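UTP-glucose-1-phosphate uridylyltransferase 2 (Trypanosoma brucei, PDB 3GUE) probably catalyses the reversible conversion of UTP and alpha-D-glucose 1-phosphate to UDP-alpha-D-glucose and diphosphate. Local coordinates at residues 283-286 and 287-290; 382-386 and 387-391; 397-400 and 401-405. All coordinates share one frame; numbering follows the deposited sequence.

Interaction 1 (283-286 and 287-290)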
loop_
_atom_site.group_PDB
_atom_site.type_symbol
_atom_site.label_atom_id
_atom_site.label_comp_id
_atom_site.label_asym_id
_atom_site.label_seq_id
_atom_site.Cartn_x
_atom_site.Cartn_y
_atom_site.Cartn_z
ATOM N N GLN A 283 -7.115 11.422 4.418
ATOM C CA GLN A 283 -7.866 11.872 5.602
ATOM C C GLN A 283 -7.289 13.171 6.142
ATOM O O GLN A 283 -7.765 13.712 7.138
ATOM C CB GLN A 283 -7.853 10.791 6.687
ATOM C CG GLN A 283 -8.742 9.596 6.389
ATOM C CD GLN A 283 -8.507 8.445 7.350
ATOM O OE1 GLN A 283 -7.353 8.078 7.620
ATOM N NE2 GLN A 283 -9.601 7.844 7.861
ATOM N N CYS A 284 -6.252 13.675 5.485
ATOM C CA CYS A 284 -5.580 14.863 5.968
ATOM C C CYS A 284 -6.048 16.092 5.203
ATOM O O CYS A 284 -5.832 16.192 3.992
ATOM C CB CYS A 284 -4.044 14.711 5.949
ATOM S SG CYS A 284 -3.173 16.178 6.559
ATOM N N PRO A 285 -6.709 17.030 5.913
ATOM C CA PRO A 285 -7.193 18.267 5.310
ATOM C C PRO A 285 -6.039 19.105 4.813
ATOM O O PRO A 285 -4.976 19.134 5.438
ATOM C CB PRO A 285 -7.878 18.988 6.475
ATOM C CG PRO A 285 -8.103 17.956 7.485
ATOM C CD PRO A 285 -7.017 16.980 7.354
ATOM N N LYS A 286 -6.260 19.785 3.692
ATOM C CA LYS A 286 -5.244 20.625 3.059
ATOM C C LYS A 286 -4.448 21.506 4.063
ATOM O O LYS A 286 -3.218 21.495 4.053
ATOM C CB LYS A 286 -5.909 21.448 1.942
ATOM C CG LYS A 286 -5.005 22.397 1.188
ATOM C CD LYS A 286 -5.830 23.376 0.363
ATOM C CE LYS A 286 -5.274 24.786 0.469
ATOM N NZ LYS A 286 -5.522 25.600 -0.751
ATOM N N GLU A 287 -5.152 22.223 4.943
ATOM C CA GLU A 287 -4.527 23.120 5.959
ATOM C C GLU A 287 -3.544 22.413 6.920
ATOM O O GLU A 287 -2.717 23.067 7.572
ATOM C CB GLU A 287 -5.596 23.864 6.786
ATOM C CG GLU A 287 -6.956 24.105 6.071
ATOM C CD GLU A 287 -7.833 22.861 6.093
ATOM O OE1 GLU A 287 -8.234 22.392 5.001
ATOM O OE2 GLU A 287 -8.078 22.330 7.207
ATOM N N ASP A 288 -3.635 21.083 6.985
ATOM C CA ASP A 288 -2.846 20.275 7.916
ATOM C C ASP A 288 -1.675 19.513 7.296
ATOM O O ASP A 288 -1.053 18.698 7.973
ATOM C CB ASP A 288 -3.752 19.270 8.644
ATOM C CG ASP A 288 -4.709 19.934 9.616
ATOM O OD1 ASP A 288 -4.637 21.169 9.832
ATOM O OD2 ASP A 288 -5.545 19.202 10.157
ATOM N N GLU A 289 -1.371 19.772 6.027
ATOM C CA GLU A 289 -0.302 19.032 5.330
ATOM C C GLU A 289 1.049 19.156 6.054
ATOM O O GLU A 289 1.777 18.175 6.164
ATOM C CB GLU A 289 -0.198 19.466 3.850
ATOM C CG GLU A 289 0.904 18.775 3.003
ATOM C CD GLU A 289 0.800 17.251 2.968
ATOM O OE1 GLU A 289 0.341 16.662 3.956
ATOM O OE2 GLU A 289 1.212 16.626 1.961
ATOM N N ASP A 290 1.363 20.367 6.532
ATOM C CA ASP A 290 2.605 20.636 7.251
ATOM C C ASP A 290 2.756 19.762 8.502
ATOM O O ASP A 290 3.777 19.088 8.672
ATOM C CB ASP A 290 2.762 22.149 7.552
ATOM C CG ASP A 290 3.030 22.970 6.292
ATOM O OD1 ASP A 290 3.295 22.348 5.238
ATOM O OD2 ASP A 290 2.990 24.230 6.343
#
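Pro285 and Asp288 meet across a 3-10 turn, where the backbone N of Asp288 donates to Pro285 O over 2.8 Å with an N-H...O angle of 155°. The next bond of the turn runs from Glu289 N to Lys286 O at 3.2 Å, so two successive i to i+3 bonds carry the chain into the helix. Asp288 CB lies 3.4 Å from Pro285 O, while its OD2 comes 3.9 Å from Pro285 CG and accepts a hydrogen bond from Glu49 N. At CB of the same ring, Glu287 folds back: its chain bends at chi2 (80°), bringing OE2 to 3.4 Å from Pro285 CB. Cys284 SG is anti to its own backbone N (chi1 -180°), which carries the sulfur to 3.6 Å from Asp288 O and 3.8 Å from Asp288 CB. Asp288 occupies the N-cap position, yet its carboxylate makes no capping bond. Outside the turn, Pro285 touches Tyr46 and Asp288 touches Pro48. The turn thereby leads from the loop after strand 275-280 into helix 289-292 at the protein surface.

Interaction 2 (382-386 and 387-391)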
loop_
_atom_site.group_PDB
_atom_site.type_symbol
_atom_site.label_atom_id
_atom_site.label_comp_id
_atom_site.label_asym_id
_atom_site.label_seq_id
_atom_site.Cartn_x
_atom_site.Cartn_y
_atom_site.Cartn_z
ATOM N N LEU A 382 12.253 4.656 -8.494
ATOM C CA LEU A 382 13.634 5.015 -8.758
ATOM C C LEU A 382 14.589 4.472 -7.688
ATOM O O LEU A 382 15.661 3.913 -8.034
ATOM C CB LEU A 382 13.791 6.550 -8.865
ATOM C CG LEU A 382 15.198 7.171 -8.921
ATOM C CD1 LEU A 382 16.010 6.565 -10.076
ATOM C CD2 LEU A 382 15.104 8.713 -9.070
ATOM N N ALA A 383 14.218 4.652 -6.412
ATOM C CA ALA A 383 15.086 4.229 -5.301
ATOM C C ALA A 383 15.180 2.699 -5.271
ATOM O O ALA A 383 16.282 2.152 -5.133
ATOM C CB ALA A 383 14.607 4.772 -3.938
ATOM N N LEU A 384 14.047 2.032 -5.503
ATOM C CA LEU A 384 14.013 0.573 -5.479
ATOM C C LEU A 384 14.845 -0.055 -6.587
ATOM O O LEU A 384 15.602 -1.036 -6.351
ATOM C CB LEU A 384 12.582 0.054 -5.561
ATOM C CG LEU A 384 12.406 -1.406 -5.111
ATOM C CD1 LEU A 384 12.811 -1.589 -3.641
ATOM C CD2 LEU A 384 10.976 -1.804 -5.275
ATOM N N ARG A 385 14.731 0.536 -7.777
ATOM C CA ARG A 385 15.396 0.043 -8.977
ATOM C C ARG A 385 16.897 0.285 -8.867
ATOM O O ARG A 385 17.688 -0.470 -9.424
ATOM C CB ARG A 385 14.823 0.701 -10.229
ATOM C CG ARG A 385 13.512 0.098 -10.697
ATOM C CD ARG A 385 13.022 0.707 -11.997
ATOM N NE ARG A 385 11.822 0.015 -12.443
ATOM C CZ ARG A 385 11.124 0.325 -13.530
ATOM N NH1 ARG A 385 11.498 1.342 -14.303
ATOM N NH2 ARG A 385 10.050 -0.394 -13.835
ATOM N N SER A 386 17.280 1.311 -8.098
ATOM C CA SER A 386 18.688 1.632 -7.884
ATOM C C SER A 386 19.384 0.728 -6.841
ATOM O O SER A 386 18.731 0.053 -6.041
ATOM C CB SER A 386 18.823 3.081 -7.426
ATOM O OG SER A 386 18.612 3.123 -6.035
ATOM N N ASP A 387 20.718 0.826 -6.821
ATOM C CA ASP A 387 21.602 0.060 -5.925
ATOM C C ASP A 387 21.441 0.478 -4.426
ATOM O O ASP A 387 22.122 -0.045 -3.534
ATOM C CB ASP A 387 23.077 0.154 -6.405
ATOM C CG ASP A 387 23.670 1.572 -6.299
ATOM O OD1 ASP A 387 22.965 2.461 -5.864
ATOM O OD2 ASP A 387 24.872 1.800 -6.615
ATOM N N ALA A 388 20.552 1.427 -4.167
ATOM C CA ALA A 388 20.167 1.748 -2.794
ATOM C C ALA A 388 19.471 0.563 -2.126
ATOM O O ALA A 388 19.501 0.437 -0.897
ATOM C CB ALA A 388 19.247 2.984 -2.760
ATOM N N TYR A 389 18.823 -0.267 -2.944
ATOM C CA TYR A 389 18.103 -1.444 -2.461
ATOM C C TYR A 389 18.746 -2.696 -2.998
ATOM O O TYR A 389 19.241 -2.691 -4.100
ATOM C CB TYR A 389 16.611 -1.370 -2.805
ATOM C CG TYR A 389 15.857 -0.436 -1.872
ATOM C CD1 TYR A 389 15.220 -0.920 -0.720
ATOM C CD2 TYR A 389 15.796 0.940 -2.124
ATOM C CE1 TYR A 389 14.547 -0.055 0.152
ATOM C CE2 TYR A 389 15.122 1.803 -1.254
ATOM C CZ TYR A 389 14.500 1.311 -0.132
ATOM O OH TYR A 389 13.812 2.183 0.726
ATOM N N GLN A 390 18.750 -3.754 -2.195
ATOM C CA GLN A 390 19.510 -4.942 -2.511
ATOM C C GLN A 390 18.634 -6.148 -2.303
ATOM O O GLN A 390 17.788 -6.145 -1.431
ATOM C CB GLN A 390 20.738 -5.074 -1.571
ATOM C CG GLN A 390 21.647 -3.848 -1.521
ATOM C CD GLN A 390 22.855 -4.014 -0.626
ATOM O OE1 GLN A 390 22.941 -4.943 0.176
ATOM N NE2 GLN A 390 23.817 -3.111 -0.778
ATOM N N VAL A 391 18.890 -7.197 -3.073
ATOM C CA VAL A 391 18.224 -8.481 -2.909
ATOM C C VAL A 391 18.929 -9.355 -1.855
ATOM O O VAL A 391 20.129 -9.552 -1.897
ATOM C CB VAL A 391 18.062 -9.196 -4.276
ATOM C CG1 VAL A 391 17.283 -10.506 -4.141
ATOM C CG2 VAL A 391 17.361 -8.254 -5.240
#
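Tyr389 packs back against the last turn of the helix that precedes it, and its atoms meet that turn in order from CB outward. CB lies against Leu384 O. With CG anti to the carbonyl carbon (chi1 -78°), the ring is set beside Ala383 and Leu384. Tyr389 CG is 3.7 Å from Leu384 CD1, and Tyr389 CD1 meets the same methyl, which comes over one face: it is 4.1 Å from the Tyr389 ring centroid and 27° off the normal, a CH-pi contact in which the two side chains cross at about a right angle. The ring edge is occupied differently. Tyr389 CD2 approaches Ala383 O at 3.3 Å, close to the ring plane, and the next ring atom, CE2, touches Ala383 CB at 4.0 Å.

The backbone that delivers the ring is a type I beta turn from Ser386 to Tyr389, closed by Tyr389 N donating to Ser386 O at 3.1 Å and 172°. Ser386 joins turn to helix through its hydroxyl. Held between its backbone N and carbonyl carbon, OG donates to Ala383 O at 2.7 Å and accepts from Ala388 N at 3.2 Å. Ala383 O thus takes this hydroxyl and a weak bond from Ser386 N. Asp387 turns away, its carboxylate bonded to Ser433 OG and to the backbone N of Leu434 and Arg435. The contact is buried: Leu384 and Tyr389 lie on strand 100-102, Leu382 and Ala383 reach strand 409-412, and the turn links helix 378-385 to strand 389-391.

Interaction 3 (397-400 and 401-405)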
loop_
_atom_site.group_PDB
_atom_site.type_symbol
_atom_site.label_atom_id
_atom_site.label_comp_id
_atom_site.label_asym_id
_atom_site.label_seq_id
_atom_site.Cartn_x
_atom_site.Cartn_y
_atom_site.Cartn_z
ATOM N N LEU A 397 13.678 -7.336 -0.815
ATOM C CA LEU A 397 14.414 -6.122 -1.166
ATOM C C LEU A 397 14.547 -5.262 0.065
ATOM O O LEU A 397 13.564 -5.009 0.769
ATOM C CB LEU A 397 13.734 -5.371 -2.298
ATOM C CG LEU A 397 14.089 -5.977 -3.652
ATOM C CD1 LEU A 397 13.336 -7.250 -3.929
ATOM C CD2 LEU A 397 13.823 -5.002 -4.737
ATOM N N VAL A 398 15.770 -4.826 0.337
ATOM C CA VAL A 398 16.068 -4.107 1.591
ATOM C C VAL A 398 17.065 -2.967 1.329
ATOM O O VAL A 398 17.939 -3.068 0.469
ATOM C CB VAL A 398 16.675 -5.048 2.650
ATOM C CG1 VAL A 398 15.689 -6.216 2.980
ATOM C CG2 VAL A 398 18.000 -5.581 2.173
ATOM N N LEU A 399 16.911 -1.890 2.091
ATOM C CA LEU A 399 17.774 -0.731 1.976
ATOM C C LEU A 399 19.196 -1.181 2.312
ATOM O O LEU A 399 19.398 -2.011 3.205
ATOM C CB LEU A 399 17.309 0.369 2.953
ATOM C CG LEU A 399 18.025 1.717 2.882
ATOM C CD1 LEU A 399 17.683 2.461 1.615
ATOM C CD2 LEU A 399 17.640 2.544 4.101
ATOM N N CYS A 400 20.155 -0.669 1.557
ATOM C CA CYS A 400 21.567 -0.906 1.775
ATOM C C CYS A 400 22.049 -0.415 3.143
ATOM O O CYS A 400 21.493 0.540 3.734
ATOM C CB CYS A 400 22.400 -0.271 0.652
ATOM S SG CYS A 400 22.417 1.551 0.632
ATOM N N GLU A 401 23.110 -1.062 3.622
ATOM C CA GLU A 401 23.649 -0.831 4.954
ATOM C C GLU A 401 24.170 0.592 5.146
ATOM O O GLU A 401 24.008 1.200 6.208
ATOM C CB GLU A 401 24.760 -1.843 5.249
ATOM C CG GLU A 401 24.973 -2.110 6.722
ATOM C CD GLU A 401 26.422 -2.476 7.068
ATOM O OE1 GLU A 401 27.144 -3.031 6.201
ATOM O OE2 GLU A 401 26.842 -2.206 8.218
ATOM N N GLU A 402 24.794 1.127 4.114
ATOM C CA GLU A 402 25.425 2.437 4.215
ATOM C C GLU A 402 24.433 3.606 4.284
ATOM O O GLU A 402 24.833 4.725 4.604
ATOM C CB GLU A 402 26.433 2.632 3.082
ATOM C CG GLU A 402 25.805 2.701 1.690
ATOM C CD GLU A 402 26.836 2.988 0.618
ATOM O OE1 GLU A 402 27.575 3.992 0.737
ATOM O OE2 GLU A 402 26.914 2.193 -0.343
ATOM N N ARG A 403 23.158 3.352 3.954
ATOM C CA ARG A 403 22.110 4.371 4.143
ATOM C C ARG A 403 21.566 4.436 5.586
ATOM O O ARG A 403 20.610 5.171 5.860
ATOM C CB ARG A 403 20.991 4.268 3.092
ATOM C CG ARG A 403 21.417 4.734 1.677
ATOM C CD ARG A 403 21.516 6.277 1.454
ATOM N NE ARG A 403 22.118 7.053 2.544
ATOM C CZ ARG A 403 23.427 7.251 2.732
ATOM N NH1 ARG A 403 24.327 6.724 1.912
ATOM N NH2 ARG A 403 23.843 7.966 3.767
ATOM N N ASN A 404 22.215 3.691 6.490
ATOM C CA ASN A 404 21.918 3.716 7.936
ATOM C C ASN A 404 20.429 3.756 8.310
ATOM O O ASN A 404 20.031 4.457 9.250
ATOM C CB ASN A 404 22.733 4.817 8.669
ATOM C CG ASN A 404 22.475 6.233 8.132
ATOM O OD1 ASN A 404 21.454 6.858 8.442
ATOM N ND2 ASN A 404 23.423 6.753 7.344
ATOM N N GLY A 405 19.611 3.000 7.576
ATOM C CA GLY A 405 18.156 2.938 7.808
ATOM C C GLY A 405 17.320 4.038 7.162
ATOM O O GLY A 405 16.092 4.010 7.262
HETATM O O HOH W 1 20.127 0.554 6.123
#
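At the end of strand 397-399 the backbone curls from Cys400 into a 3-10 turn, with Arg403 N donating to Cys400 O at 3.3 Å and 146°. Among the side chains, Cys400 SG sits between its backbone N and carbonyl carbon (chi1 69°), a rotation that aims it over the turn; there it meets the aliphatic parts of two charged residues, Arg403 CG at 3.5 Å and Glu402 CG at 3.7 Å. Leu399 reaches across from the strand, and its CD2 lies 3.4 Å from Gly405 C and 3.9 Å from Arg403 CB. Gly405 has a positive phi (84°), readily adopted by glycine, and a water bridges Cys400 O and Gly405 N, donating to the carbonyl at 2.8 Å and accepting from the amide. The arginine bends at chi2 and chi3, leading its guanidinium away from Leu399, and NH1 bonds to Arg435 O. Glu402 OE2 forms a salt bridge with Arg435 NH1, so both polar ends converge on the same residue. Strand 389-391 lies alongside, with Leu399 touching Tyr389 and Cys400 touching Gln390, and the turn opens the connection to strand 409-412.

How the interactions relate
Interactions 2 and 3 adjoin, their centres 9 Å apart, because strands 389-391 and 397-399 pair as an antiparallel hairpin: Ala388 O lies 2.8 Å from Cys400 N and Gln390 N 2.9 Å from Val398 O, both probable hydrogen bonds. Tyr389 CD1 also packs 3.4 Å from Leu399 N, so the ring held by helix 378-385 touches the second strand as well. Interaction 1 stands apart, its centre 30 Å from each of the others. The bound UDP-glucose lies about 12 Å from the Cys284 side chain and about 11 Å from that of Tyr389, whereas interaction 3 is remote from the known sites. Interactions 2 and 3 both follow Lys376, the last residue of the UDP-glucose pocket along the chain.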